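UTP-glucose-1-phosphate uridylyltransferase 2 (PDB 3GUE) probably catalyses the formation of UDP-alpha-D-glucose and diphosphate from alpha-D-glucose 1-phosphate and UTP, as a nucleotidyltransferase of the UDPGP type 1 family. Local coordinates at residues I64-N70 with D228-Y234; G241-C247 with F301-W307; K18-V24 with C184-P188. All blocks are in the same frame, centred on the assembly; numbering follows the deposited sequence.

Contact 1: I64-N70 with D228-Y234; sequences IETKGEN and DVRLLDY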
loop_
_atom_site.group_PDB
_atom_site.type_symbol
_atom_site.label_atom_id
_atom_site.label_comp_id
_atom_site.label_asym_id
_atom_site.label_seq_id
_atom_site.Cartn_x
_atom_site.Cartn_y
_atom_site.Cartn_z
ATOM N N ILE A 64 -4.250 12.477 -22.152
ATOM C CA ILE A 64 -4.302 11.175 -22.836
ATOM C C ILE A 64 -5.681 10.531 -23.004
ATOM O O ILE A 64 -5.839 9.605 -23.817
ATOM C CB ILE A 64 -3.333 10.148 -22.187
ATOM C CG1 ILE A 64 -3.576 10.013 -20.680
ATOM C CG2 ILE A 64 -1.872 10.525 -22.475
ATOM C CD1 ILE A 64 -3.270 8.615 -20.115
ATOM N N GLU A 65 -6.664 10.998 -22.223
ATOM C CA GLU A 65 -8.031 10.449 -22.265
ATOM C C GLU A 65 -8.948 11.159 -23.277
ATOM O O GLU A 65 -8.743 12.319 -23.605
ATOM C CB GLU A 65 -8.660 10.475 -20.867
ATOM C CG GLU A 65 -8.104 9.400 -19.935
ATOM C CD GLU A 65 -8.849 9.306 -18.605
ATOM O OE1 GLU A 65 -9.648 10.215 -18.282
ATOM O OE2 GLU A 65 -8.623 8.318 -17.879
ATOM N N THR A 66 -9.959 10.446 -23.765
ATOM C CA THR A 66 -10.931 11.018 -24.704
ATOM C C THR A 66 -12.362 10.855 -24.173
ATOM O O THR A 66 -12.587 10.124 -23.204
ATOM C CB THR A 66 -10.821 10.372 -26.116
ATOM O OG1 THR A 66 -11.191 8.988 -26.044
ATOM C CG2 THR A 66 -9.399 10.504 -26.678
ATOM N N LYS A 67 -13.321 11.537 -24.798
ATOM C CA LYS A 67 -14.739 11.290 -24.525
ATOM C C LYS A 67 -15.150 9.905 -25.067
ATOM O O LYS A 67 -14.512 9.373 -25.985
ATOM C CB LYS A 67 -15.621 12.373 -25.148
ATOM C CG LYS A 67 -15.494 13.768 -24.493
ATOM C CD LYS A 67 -16.461 14.778 -25.086
ATOM C CE LYS A 67 -15.933 15.396 -26.383
ATOM N NZ LYS A 67 -16.826 16.486 -26.906
ATOM N N GLY A 68 -16.217 9.340 -24.502
ATOM C CA GLY A 68 -16.736 8.047 -24.947
ATOM C C GLY A 68 -16.045 6.947 -24.171
ATOM O O GLY A 68 -14.932 7.153 -23.664
ATOM N N GLU A 69 -16.724 5.807 -24.010
ATOM C CA GLU A 69 -16.109 4.627 -23.382
ATOM C C GLU A 69 -16.338 3.388 -24.230
ATOM O O GLU A 69 -17.354 3.264 -24.896
ATOM C CB GLU A 69 -16.650 4.378 -21.984
ATOM C CG GLU A 69 -16.292 5.468 -20.992
ATOM C CD GLU A 69 -17.122 5.388 -19.746
ATOM O OE1 GLU A 69 -18.193 4.766 -19.808
ATOM O OE2 GLU A 69 -16.721 5.960 -18.706
ATOM N N ASN A 70 -15.378 2.484 -24.179
ATOM C CA ASN A 70 -15.498 1.202 -24.815
ATOM C C ASN A 70 -15.961 0.236 -23.743
ATOM O O ASN A 70 -15.112 -0.360 -23.065
ATOM C CB ASN A 70 -14.133 0.762 -25.370
ATOM C CG ASN A 70 -14.236 -0.442 -26.316
ATOM O OD1 ASN A 70 -15.287 -1.073 -26.422
ATOM N ND2 ASN A 70 -13.126 -0.765 -27.001
ATOM N N ASP A 228 -11.191 3.652 -13.873
ATOM C CA ASP A 228 -11.484 4.686 -14.892
ATOM C C ASP A 228 -11.561 3.987 -16.228
ATOM O O ASP A 228 -10.532 3.562 -16.760
ATOM C CB ASP A 228 -10.370 5.739 -14.927
ATOM C CG ASP A 228 -10.673 6.922 -15.865
ATOM O OD1 ASP A 228 -11.478 6.838 -16.826
ATOM O OD2 ASP A 228 -10.066 7.982 -15.628
ATOM N N VAL A 229 -12.764 3.822 -16.768
ATOM C CA VAL A 229 -12.874 3.176 -18.082
ATOM C C VAL A 229 -12.121 3.961 -19.206
ATOM O O VAL A 229 -11.584 3.343 -20.126
ATOM C CB VAL A 229 -14.338 2.813 -18.454
ATOM C CG1 VAL A 229 -14.392 2.020 -19.774
ATOM C CG2 VAL A 229 -15.002 2.015 -17.325
ATOM N N ARG A 230 -12.023 5.290 -19.092
ATOM C CA ARG A 230 -11.282 6.109 -20.094
ATOM C C ARG A 230 -9.740 5.891 -20.050
ATOM O O ARG A 230 -9.052 6.052 -21.060
ATOM C CB ARG A 230 -11.655 7.611 -20.008
ATOM C CG ARG A 230 -13.168 7.895 -20.158
ATOM C CD ARG A 230 -13.492 9.399 -20.377
ATOM N NE ARG A 230 -13.468 10.156 -19.124
ATOM C CZ ARG A 230 -14.524 10.751 -18.560
ATOM N NH1 ARG A 230 -15.731 10.711 -19.139
ATOM N NH2 ARG A 230 -14.370 11.398 -17.402
ATOM N N LEU A 231 -9.226 5.504 -18.889
ATOM C CA LEU A 231 -7.821 5.135 -18.737
ATOM C C LEU A 231 -7.622 3.700 -19.184
ATOM O O LEU A 231 -6.614 3.340 -19.811
ATOM C CB LEU A 231 -7.391 5.268 -17.295
ATOM C CG LEU A 231 -5.896 5.097 -16.998
ATOM C CD1 LEU A 231 -4.971 5.980 -17.896
ATOM C CD2 LEU A 231 -5.663 5.376 -15.521
ATOM N N LEU A 232 -8.577 2.868 -18.844
ATOM C CA LEU A 232 -8.602 1.549 -19.438
ATOM C C LEU A 232 -8.540 1.632 -20.958
ATOM O O LEU A 232 -7.747 0.922 -21.582
ATOM C CB LEU A 232 -9.824 0.767 -18.977
ATOM C CG LEU A 232 -9.974 -0.642 -19.556
ATOM C CD1 LEU A 232 -8.611 -1.412 -19.448
ATOM C CD2 LEU A 232 -11.073 -1.335 -18.803
ATOM N N ASP A 233 -9.378 2.490 -21.543
ATOM C CA ASP A 233 -9.464 2.686 -23.004
ATOM C C ASP A 233 -8.081 3.038 -23.555
ATOM O O ASP A 233 -7.637 2.459 -24.533
ATOM C CB ASP A 233 -10.441 3.826 -23.354
ATOM C CG ASP A 233 -11.909 3.440 -23.240
ATOM O OD1 ASP A 233 -12.248 2.250 -23.107
ATOM O OD2 ASP A 233 -12.748 4.358 -23.324
ATOM N N TYR A 234 -7.413 3.981 -22.888
ATOM C CA TYR A 234 -6.071 4.437 -23.240
ATOM C C TYR A 234 -5.019 3.339 -23.230
ATOM O O TYR A 234 -4.227 3.218 -24.175
ATOM C CB TYR A 234 -5.615 5.536 -22.301
ATOM C CG TYR A 234 -4.167 5.930 -22.529
ATOM C CD1 TYR A 234 -3.801 6.670 -23.653
ATOM C CD2 TYR A 234 -3.164 5.536 -21.634
ATOM C CE1 TYR A 234 -2.499 7.021 -23.883
ATOM C CE2 TYR A 234 -1.842 5.883 -21.850
ATOM C CZ TYR A 234 -1.517 6.638 -22.991
ATOM O OH TYR A 234 -0.209 7.019 -23.234
HETATM O O HOH W 1 -11.184 10.636 -16.069
HETATM O O HOH W 2 -9.642 7.432 -23.020
HETATM O O HOH W 3 -12.174 6.592 -24.207
#
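The first turns of helix 229-237, opened by an Asp N-cap, are wrapped by the extended loop that joins helix 61-64 to helix 71-74, on the periphery of the GT-A-like nucleotidyltransferase fold. Asp-228 is the cap: its OD1 takes weak bonds from Arg-230 N at 2.8 Å and Leu-231 N at 3.3 Å, while OD2 forms a salt bridge with Arg-371. Into this same helix start comes the carboxylate of Glu-65. Glu-65 OE2 lies 2.7 Å from Asp-228 OD2, and water 1 donates to both Glu-65 OE1 (2.7 Å) and Asp-228 OD2 (2.9 Å). Arg-230 NE makes a long salt bridge to Glu-65 OE1 (3.9 Å), and the aliphatic part of the arginine lies along the loop, with Arg-230 CD 3.1 Å from Thr-66 O.

Two waters link the next part of the loop, Thr-66 and Gly-68, to the helix. Water 2 accepts from Thr-66 N (3.1 Å) and donates to Arg-230 O (2.5 Å). Water 3 accepts from Thr-66 OG1 and donates to Gly-68 O and Asp-233 OD2, at 3.2, 2.9 and 2.5 Å. Gly-68, at positive phi, lets the chain turn back toward the helix, where Asn-70 N makes two weak bonds of 3.3 Å to Asp-233 OD1 and OD2.

At the Ile-64 end the contact is apolar. Tyr-234, whose hydroxyl bonds to Glu-363, offers one ring face: Ile-64 CD1 sits 3.5 Å from the centroid of the Tyr-234 ring in a CH-pi contact, and the same methyl reaches Leu-231 CD1 at 3.8 Å.

Contact 2: G241-C247 with F301-W307; sequences GFLMEVC and FNTNNIW. With UPG (uridine-5'-diphosphate-glucose), chain C.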
loop_
_atom_site.group_PDB
_atom_site.type_symbol
_atom_site.label_atom_id
_atom_site.label_comp_id
_atom_site.label_asym_id
_atom_site.label_seq_id
_atom_site.Cartn_x
_atom_site.Cartn_y
_atom_site.Cartn_z
ATOM N N GLY A 241 0.914 -3.444 -21.427
ATOM C CA GLY A 241 0.784 -4.555 -20.494
ATOM C C GLY A 241 0.580 -4.096 -19.059
ATOM O O GLY A 241 0.033 -4.818 -18.220
ATOM N N PHE A 242 1.022 -2.877 -18.789
ATOM C CA PHE A 242 1.099 -2.365 -17.437
ATOM C C PHE A 242 1.006 -0.838 -17.506
ATOM O O PHE A 242 1.715 -0.188 -18.292
ATOM C CB PHE A 242 2.426 -2.846 -16.842
ATOM C CG PHE A 242 2.747 -2.327 -15.456
ATOM C CD1 PHE A 242 2.661 -3.172 -14.349
ATOM C CD2 PHE A 242 3.215 -1.048 -15.282
ATOM C CE1 PHE A 242 3.023 -2.716 -13.070
ATOM C CE2 PHE A 242 3.535 -0.548 -14.011
ATOM C CZ PHE A 242 3.461 -1.387 -12.897
ATOM N N LEU A 243 0.073 -0.291 -16.724
ATOM C CA LEU A 243 -0.057 1.122 -16.519
ATOM C C LEU A 243 -0.046 1.419 -15.018
ATOM O O LEU A 243 -0.855 0.882 -14.274
ATOM C CB LEU A 243 -1.326 1.651 -17.178
ATOM C CG LEU A 243 -1.506 3.175 -17.301
ATOM C CD1 LEU A 243 -2.367 3.497 -18.498
ATOM C CD2 LEU A 243 -2.080 3.859 -16.029
ATOM N N MET A 244 0.874 2.278 -14.591
ATOM C CA MET A 244 0.931 2.781 -13.205
ATOM C C MET A 244 0.374 4.204 -13.071
ATOM O O MET A 244 0.825 5.102 -13.774
ATOM C CB MET A 244 2.399 2.814 -12.752
ATOM C CG MET A 244 2.594 3.478 -11.390
ATOM S SD MET A 244 4.315 3.664 -10.923
ATOM C CE MET A 244 4.806 1.950 -10.695
ATOM N N GLU A 245 -0.582 4.429 -12.163
ATOM C CA GLU A 245 -1.020 5.787 -11.867
ATOM C C GLU A 245 -0.040 6.384 -10.853
ATOM O O GLU A 245 0.310 5.709 -9.895
ATOM C CB GLU A 245 -2.463 5.821 -11.307
ATOM C CG GLU A 245 -3.551 5.137 -12.137
ATOM C CD GLU A 245 -4.939 5.507 -11.624
ATOM O OE1 GLU A 245 -5.024 6.028 -10.480
ATOM O OE2 GLU A 245 -5.933 5.321 -12.370
ATOM N N VAL A 246 0.458 7.593 -11.119
ATOM C CA VAL A 246 1.281 8.363 -10.166
ATOM C C VAL A 246 0.636 9.721 -9.864
ATOM O O VAL A 246 -0.164 10.228 -10.656
ATOM C CB VAL A 246 2.728 8.606 -10.681
ATOM C CG1 VAL A 246 3.485 7.296 -10.880
ATOM C CG2 VAL A 246 2.734 9.454 -11.979
ATOM N N CYS A 247 1.007 10.318 -8.723
ATOM C CA CYS A 247 0.616 11.683 -8.405
ATOM C C CYS A 247 1.851 12.584 -8.317
ATOM O O CYS A 247 2.960 12.129 -7.969
ATOM C CB CYS A 247 -0.158 11.718 -7.071
ATOM S SG CYS A 247 -1.814 10.917 -7.078
ATOM N N PHE A 301 5.068 10.119 -7.594
ATOM C CA PHE A 301 4.896 9.155 -6.501
ATOM C C PHE A 301 3.871 8.104 -6.907
ATOM O O PHE A 301 2.755 8.434 -7.266
ATOM C CB PHE A 301 4.430 9.898 -5.223
ATOM C CG PHE A 301 4.785 9.200 -3.929
ATOM C CD1 PHE A 301 6.089 9.231 -3.428
ATOM C CD2 PHE A 301 3.810 8.553 -3.189
ATOM C CE1 PHE A 301 6.396 8.604 -2.233
ATOM C CE2 PHE A 301 4.119 7.924 -1.992
ATOM C CZ PHE A 301 5.398 7.951 -1.506
ATOM N N ASN A 302 4.274 6.834 -6.832
ATOM C CA ASN A 302 3.390 5.712 -7.109
ATOM C C ASN A 302 2.175 5.643 -6.149
ATOM O O ASN A 302 2.340 5.623 -4.921
ATOM C CB ASN A 302 4.198 4.406 -7.059
ATOM C CG ASN A 302 3.349 3.188 -7.294
ATOM O OD1 ASN A 302 2.318 3.241 -8.035
ATOM N ND2 ASN A 302 3.761 2.053 -6.682
ATOM N N THR A 303 0.974 5.631 -6.732
ATOM C CA THR A 303 -0.274 5.496 -5.987
ATOM C C THR A 303 -0.533 4.019 -5.664
ATOM O O THR A 303 -1.330 3.715 -4.790
ATOM C CB THR A 303 -1.492 6.012 -6.772
ATOM O OG1 THR A 303 -1.744 5.154 -7.890
ATOM C CG2 THR A 303 -1.337 7.486 -7.258
ATOM N N ASN A 304 0.133 3.125 -6.403
ATOM C CA ASN A 304 -0.108 1.654 -6.389
ATOM C C ASN A 304 -1.491 1.275 -7.001
ATOM O O ASN A 304 -1.934 0.138 -6.899
ATOM C CB ASN A 304 0.170 1.006 -4.998
ATOM C CG ASN A 304 1.072 -0.281 -5.096
ATOM O OD1 ASN A 304 1.833 -0.439 -6.061
ATOM N ND2 ASN A 304 0.959 -1.191 -4.116
ATOM N N ASN A 305 -2.166 2.261 -7.605
ATOM C CA ASN A 305 -3.280 2.016 -8.518
ATOM C C ASN A 305 -2.619 1.536 -9.824
ATOM O O ASN A 305 -2.103 2.366 -10.608
ATOM C CB ASN A 305 -4.076 3.308 -8.829
ATOM C CG ASN A 305 -4.712 3.980 -7.577
ATOM O OD1 ASN A 305 -4.884 3.381 -6.515
ATOM N ND2 ASN A 305 -5.071 5.244 -7.736
ATOM N N ILE A 306 -2.638 0.227 -10.056
ATOM C CA ILE A 306 -1.971 -0.378 -11.227
ATOM C C ILE A 306 -2.928 -1.225 -12.069
ATOM O O ILE A 306 -3.600 -2.105 -11.550
ATOM C CB ILE A 306 -0.786 -1.313 -10.814
ATOM C CG1 ILE A 306 0.159 -0.666 -9.787
ATOM C CG2 ILE A 306 -0.055 -1.824 -12.030
ATOM C CD1 ILE A 306 0.841 0.564 -10.287
ATOM N N TRP A 307 -2.921 -0.972 -13.375
ATOM C CA TRP A 307 -3.636 -1.779 -14.374
ATOM C C TRP A 307 -2.706 -2.786 -15.025
ATOM O O TRP A 307 -1.646 -2.432 -15.570
ATOM C CB TRP A 307 -4.180 -0.906 -15.484
ATOM C CG TRP A 307 -5.421 -0.102 -15.149
ATOM C CD1 TRP A 307 -5.472 1.158 -14.632
ATOM C CD2 TRP A 307 -6.782 -0.506 -15.356
ATOM N NE1 TRP A 307 -6.770 1.558 -14.488
ATOM C CE2 TRP A 307 -7.602 0.555 -14.916
ATOM C CE3 TRP A 307 -7.385 -1.673 -15.840
ATOM C CZ2 TRP A 307 -9.003 0.490 -14.942
ATOM C CZ3 TRP A 307 -8.794 -1.737 -15.881
ATOM C CH2 TRP A 307 -9.581 -0.650 -15.439
HETATM N N1 UPG C . 0.039 -5.914 1.164
HETATM C C2 UPG C . -0.294 -7.213 0.731
HETATM N N3 UPG C . 0.681 -8.189 0.846
HETATM C C4 UPG C . 1.935 -7.946 1.352
HETATM C C5 UPG C . 2.282 -6.653 1.766
HETATM C C6 UPG C . 1.345 -5.628 1.673
HETATM O O2 UPG C . -1.402 -7.546 0.285
HETATM O O4 UPG C . 2.721 -8.901 1.422
HETATM C C1C UPG C . -0.977 -4.818 1.057
HETATM C C2C UPG C . -1.247 -3.894 2.249
HETATM O O2C UPG C . -2.151 -4.509 3.177
HETATM C C3C UPG C . -1.917 -2.727 1.528
HETATM C C4C UPG C . -1.117 -2.635 0.239
HETATM O O4C UPG C . -0.493 -3.931 0.033
HETATM O O3C UPG C . -3.255 -3.094 1.195
HETATM C C5C UPG C . 0.027 -1.574 0.343
HETATM O O5C UPG C . 1.044 -1.920 1.243
HETATM P PA UPG C . 1.710 -0.814 2.212
HETATM O O1A UPG C . 0.555 -0.083 2.807
HETATM O O2A UPG C . 2.727 -1.400 3.092
HETATM O O3A UPG C . 2.417 0.197 1.123
HETATM P PB UPG C . 3.928 0.106 0.526
HETATM O O1B UPG C . 4.129 -1.253 -0.005
HETATM O O2B UPG C . 4.922 0.684 1.484
HETATM O O3B UPG C . 3.794 1.211 -0.631
HETATM C "C1'" UPG C . 2.877 0.953 -1.757
HETATM C "C2'" UPG C . 3.678 0.958 -3.052
HETATM C "C3'" UPG C . 4.379 2.306 -3.154
HETATM C "C4'" UPG C . 3.319 3.419 -3.185
HETATM C "C5'" UPG C . 2.422 3.341 -1.924
HETATM C "C6'" UPG C . 1.200 4.207 -2.088
HETATM O "O2'" UPG C . 4.660 -0.095 -3.063
HETATM O "O3'" UPG C . 5.216 2.308 -4.298
HETATM O "O4'" UPG C . 3.934 4.695 -3.262
HETATM O "O5'" UPG C . 1.894 2.005 -1.694
HETATM O "O6'" UPG C . 0.600 4.421 -0.808
HETATM O O HOH W 4 -7.862 3.846 -13.223
#
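Strands 242-248 and 300-309 pair antiparallel within the central mixed sheet of the GT-A-like fold, with a beta bulge where the second strand reaches the sugar of UDP-glucose. At the start, Phe-242 lays its ring against Ile-306, whose CG2 stands 3.8 Å from the ring centroid in a CH-pi contact. Leu-243 forms a hydrogen-bonded pair with Trp-307: Leu-243 N to Trp-307 O is 3.0 Å and Trp-307 N to Leu-243 O 2.9 Å. Met-244 faces Ile-306 in a non-hydrogen-bonded pair, with Met-244 CG 3.6 Å from Ile-306 CD1.

Glu-245 spans the bulge, where the register slips by two residues. Its N donates to Asn-305 O (3.0 Å), and its O accepts from both Thr-303 N (3.2 Å) and Thr-303 OG1 (2.9 Å). Its carboxylate takes Asn-305 ND2 on OE1 at 2.9 Å, while OE2 is bridged by water 4 to Trp-307 NE1 and also meets Arg-371 in a salt bridge. Regular pairing then resumes: Val-246 opposes Asn-302, and Cys-247 exchanges backbone bonds with Phe-301, N to O at 3.0 Å and O to N at 2.9 Å.

The extra residues turn through an Asx turn, Asn-304 N to Asn-302 OD1 at 2.7 Å, and an ST turn, Asn-305 N to Thr-303 OG1 at 2.9 Å. Next to these turns, Asn-302 meets the glucose, its O accepting from UPG O4' at 2.5 Å and its ND2 donating to UPG O3' at 2.8 Å. Backbone and side chain of one residue thus bind neighbouring hydroxyls of the bound UDP-glucose, which may contribute to selectivity for glucose.

Contact 3: K18-V24 with C184-P188; sequences KMQASGV and CEWVP. With UPG (uridine-5'-diphosphate-glucose), chain C.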
loop_
_atom_site.group_PDB
_atom_site.type_symbol
_atom_site.label_atom_id
_atom_site.label_comp_id
_atom_site.label_asym_id
_atom_site.label_seq_id
_atom_site.Cartn_x
_atom_site.Cartn_y
_atom_site.Cartn_z
ATOM N N LYS A 18 10.917 -25.831 6.276
ATOM C CA LYS A 18 9.903 -25.121 7.052
ATOM C C LYS A 18 8.750 -24.625 6.163
ATOM O O LYS A 18 7.592 -24.627 6.595
ATOM C CB LYS A 18 10.534 -23.930 7.790
ATOM C CG LYS A 18 9.588 -23.171 8.719
ATOM C CD LYS A 18 10.317 -22.106 9.538
ATOM C CE LYS A 18 9.522 -21.720 10.806
ATOM N NZ LYS A 18 10.389 -20.836 11.656
ATOM N N MET A 19 9.070 -24.169 4.945
ATOM C CA MET A 19 8.039 -23.712 3.994
ATOM C C MET A 19 7.172 -24.865 3.491
ATOM O O MET A 19 5.932 -24.788 3.489
ATOM C CB MET A 19 8.657 -22.938 2.820
ATOM C CG MET A 19 9.221 -21.570 3.232
ATOM S SD MET A 19 10.197 -20.710 1.997
ATOM C CE MET A 19 8.949 -19.821 1.113
ATOM N N GLN A 20 7.823 -25.933 3.073
ATOM C CA GLN A 20 7.125 -27.142 2.665
ATOM C C GLN A 20 6.259 -27.725 3.809
ATOM O O GLN A 20 5.171 -28.251 3.563
ATOM C CB GLN A 20 8.122 -28.179 2.154
ATOM C CG GLN A 20 8.772 -27.850 0.826
ATOM C CD GLN A 20 9.665 -28.984 0.329
ATOM O OE1 GLN A 20 9.990 -29.905 1.073
ATOM N NE2 GLN A 20 10.072 -28.912 -0.924
ATOM N N ALA A 21 6.726 -27.617 5.058
ATOM C CA ALA A 21 5.950 -28.116 6.219
ATOM C C ALA A 21 4.659 -27.329 6.448
ATOM O O ALA A 21 3.714 -27.837 7.046
ATOM C CB ALA A 21 6.792 -28.100 7.486
ATOM N N SER A 22 4.624 -26.083 5.980
ATOM C CA SER A 22 3.457 -25.231 6.179
ATOM C C SER A 22 2.578 -25.097 4.942
ATOM O O SER A 22 1.612 -24.341 4.966
ATOM C CB SER A 22 3.860 -23.841 6.691
ATOM O OG SER A 22 3.776 -23.779 8.113
ATOM N N GLY A 23 2.897 -25.816 3.868
ATOM C CA GLY A 23 2.032 -25.822 2.681
ATOM C C GLY A 23 2.265 -24.704 1.666
ATOM O O GLY A 23 1.421 -24.460 0.793
ATOM N N VAL A 24 3.416 -24.045 1.772
ATOM C CA VAL A 24 3.808 -22.963 0.860
ATOM C C VAL A 24 3.983 -23.424 -0.601
ATOM O O VAL A 24 4.555 -24.492 -0.894
ATOM C CB VAL A 24 5.087 -22.231 1.378
ATOM C CG1 VAL A 24 5.422 -21.023 0.509
ATOM C CG2 VAL A 24 4.886 -21.792 2.853
ATOM N N CYS A 184 4.769 -14.882 14.631
ATOM C CA CYS A 184 5.795 -13.883 14.328
ATOM C C CYS A 184 6.956 -14.402 13.477
ATOM O O CYS A 184 7.781 -13.586 13.050
ATOM C CB CYS A 184 6.378 -13.273 15.610
ATOM S SG CYS A 184 5.195 -12.286 16.563
ATOM N N GLU A 185 7.021 -15.727 13.243
ATOM C CA GLU A 185 8.098 -16.379 12.461
ATOM C C GLU A 185 7.938 -16.221 10.925
ATOM O O GLU A 185 8.821 -16.618 10.146
ATOM C CB GLU A 185 8.198 -17.869 12.817
ATOM C CG GLU A 185 8.576 -18.180 14.294
ATOM C CD GLU A 185 8.477 -19.665 14.671
ATOM O OE1 GLU A 185 8.145 -20.525 13.812
ATOM O OE2 GLU A 185 8.725 -19.969 15.852
ATOM N N TRP A 186 6.805 -15.653 10.514
ATOM C CA TRP A 186 6.379 -15.619 9.118
ATOM C C TRP A 186 5.977 -14.213 8.694
ATOM O O TRP A 186 5.450 -13.476 9.521
ATOM C CB TRP A 186 5.137 -16.499 8.949
ATOM C CG TRP A 186 5.418 -17.905 9.160
ATOM C CD1 TRP A 186 5.325 -18.599 10.339
ATOM C CD2 TRP A 186 5.853 -18.836 8.170
ATOM N NE1 TRP A 186 5.670 -19.911 10.133
ATOM C CE2 TRP A 186 5.998 -20.087 8.814
ATOM C CE3 TRP A 186 6.129 -18.735 6.795
ATOM C CZ2 TRP A 186 6.421 -21.230 8.139
ATOM C CZ3 TRP A 186 6.553 -19.864 6.119
ATOM C CH2 TRP A 186 6.673 -21.118 6.794
ATOM N N VAL A 187 6.186 -13.882 7.416
ATOM C CA VAL A 187 5.571 -12.674 6.777
ATOM C C VAL A 187 5.109 -12.938 5.351
ATOM O O VAL A 187 5.785 -13.665 4.641
ATOM C CB VAL A 187 6.525 -11.470 6.674
ATOM C CG1 VAL A 187 6.546 -10.702 7.959
ATOM C CG2 VAL A 187 7.926 -11.896 6.240
ATOM N N PRO A 188 3.992 -12.291 4.919
ATOM C CA PRO A 188 3.616 -12.297 3.494
ATOM C C PRO A 188 4.766 -11.625 2.729
ATOM O O PRO A 188 5.324 -10.647 3.239
ATOM C CB PRO A 188 2.345 -11.421 3.448
ATOM C CG PRO A 188 2.387 -10.596 4.706
ATOM C CD PRO A 188 3.036 -11.507 5.724
HETATM N N1 UPG C . 0.039 -5.914 1.164
HETATM C C2 UPG C . -0.294 -7.213 0.731
HETATM N N3 UPG C . 0.681 -8.189 0.846
HETATM C C4 UPG C . 1.935 -7.946 1.352
HETATM C C5 UPG C . 2.282 -6.653 1.766
HETATM C C6 UPG C . 1.345 -5.628 1.673
HETATM O O2 UPG C . -1.402 -7.546 0.285
HETATM O O4 UPG C . 2.721 -8.901 1.422
HETATM C C1C UPG C . -0.977 -4.818 1.057
HETATM C C2C UPG C . -1.247 -3.894 2.249
HETATM O O2C UPG C . -2.151 -4.509 3.177
HETATM C C3C UPG C . -1.917 -2.727 1.528
HETATM C C4C UPG C . -1.117 -2.635 0.239
HETATM O O4C UPG C . -0.493 -3.931 0.033
HETATM O O3C UPG C . -3.255 -3.094 1.195
HETATM C C5C UPG C . 0.027 -1.574 0.343
HETATM O O5C UPG C . 1.044 -1.920 1.243
HETATM P PA UPG C . 1.710 -0.814 2.212
HETATM O O1A UPG C . 0.555 -0.083 2.807
HETATM O O2A UPG C . 2.727 -1.400 3.092
HETATM O O3A UPG C . 2.417 0.197 1.123
HETATM P PB UPG C . 3.928 0.106 0.526
HETATM O O1B UPG C . 4.129 -1.253 -0.005
HETATM O O2B UPG C . 4.922 0.684 1.484
HETATM O O3B UPG C . 3.794 1.211 -0.631
HETATM C "C1'" UPG C . 2.877 0.953 -1.757
HETATM C "C2'" UPG C . 3.678 0.958 -3.052
HETATM C "C3'" UPG C . 4.379 2.306 -3.154
HETATM C "C4'" UPG C . 3.319 3.419 -3.185
HETATM C "C5'" UPG C . 2.422 3.341 -1.924
HETATM C "C6'" UPG C . 1.200 4.207 -2.088
HETATM O "O2'" UPG C . 4.660 -0.095 -3.063
HETATM O "O3'" UPG C . 5.216 2.308 -4.298
HETATM O "O4'" UPG C . 3.934 4.695 -3.262
HETATM O "O5'" UPG C . 1.894 2.005 -1.694
HETATM O "O6'" UPG C . 0.600 4.421 -0.808
HETATM O O HOH W 5 10.747 -18.446 10.431
#
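Trp-186 pushes the six-membered end of its indole against the last turn of helix 10-21. The ring edge meets the backbone, CH2 lying 3.6 Å from Lys-18 O and 4.1 Å from Met-19 CA, while Val-24 CG2 packs 4.1 Å from CZ3 and Ser-22 OG 3.7 Å from CZ2. A Schellman motif ends the helix: Gly-23 takes positive phi, and Val-24 N bonds back to Met-19 O at 3.1 Å, which brings Val-24 round to the indole. Two residues beyond the tryptophan, Pro-188 CB lies 3.3 Å from UPG O4 of the uracil.

Beside the ring, the extended Lys-18 side chain carries NZ to Glu-185 OE1, a 3.1 Å salt bridge, and water 5 links the same NZ to Glu-185 O. Glu-185 OE2 is held by Tyr-178 N, and Arg-164 makes a cation-pi contact with Trp-186. A buried indole and a salt bridge at its side therefore join the N-terminal helix to the edge strand that runs on to the uracil.

Overall arrangement
Contacts 1 and 2 adjoin, their centres 16 Å apart: helix 229-237 leads directly into strand 242-248 and packs on the sheet, with Leu-231 on Leu-243 and Leu-232 on Trp-307. Contact 1 closes along the chain before contact 2 opens. Contact 3 lies on the opposite side of the chain's centre from contact 1, 42 Å away between centres, and its segments alternate with those of contact 1 in sequence. It belongs to a separate antiparallel sheet, through strand 186-187. Contacts 2 and 3, 30 Å apart between centres, reach the same UDP-glucose from different parts of the fold, contact 2 at the glucose and contact 3 at the uracil.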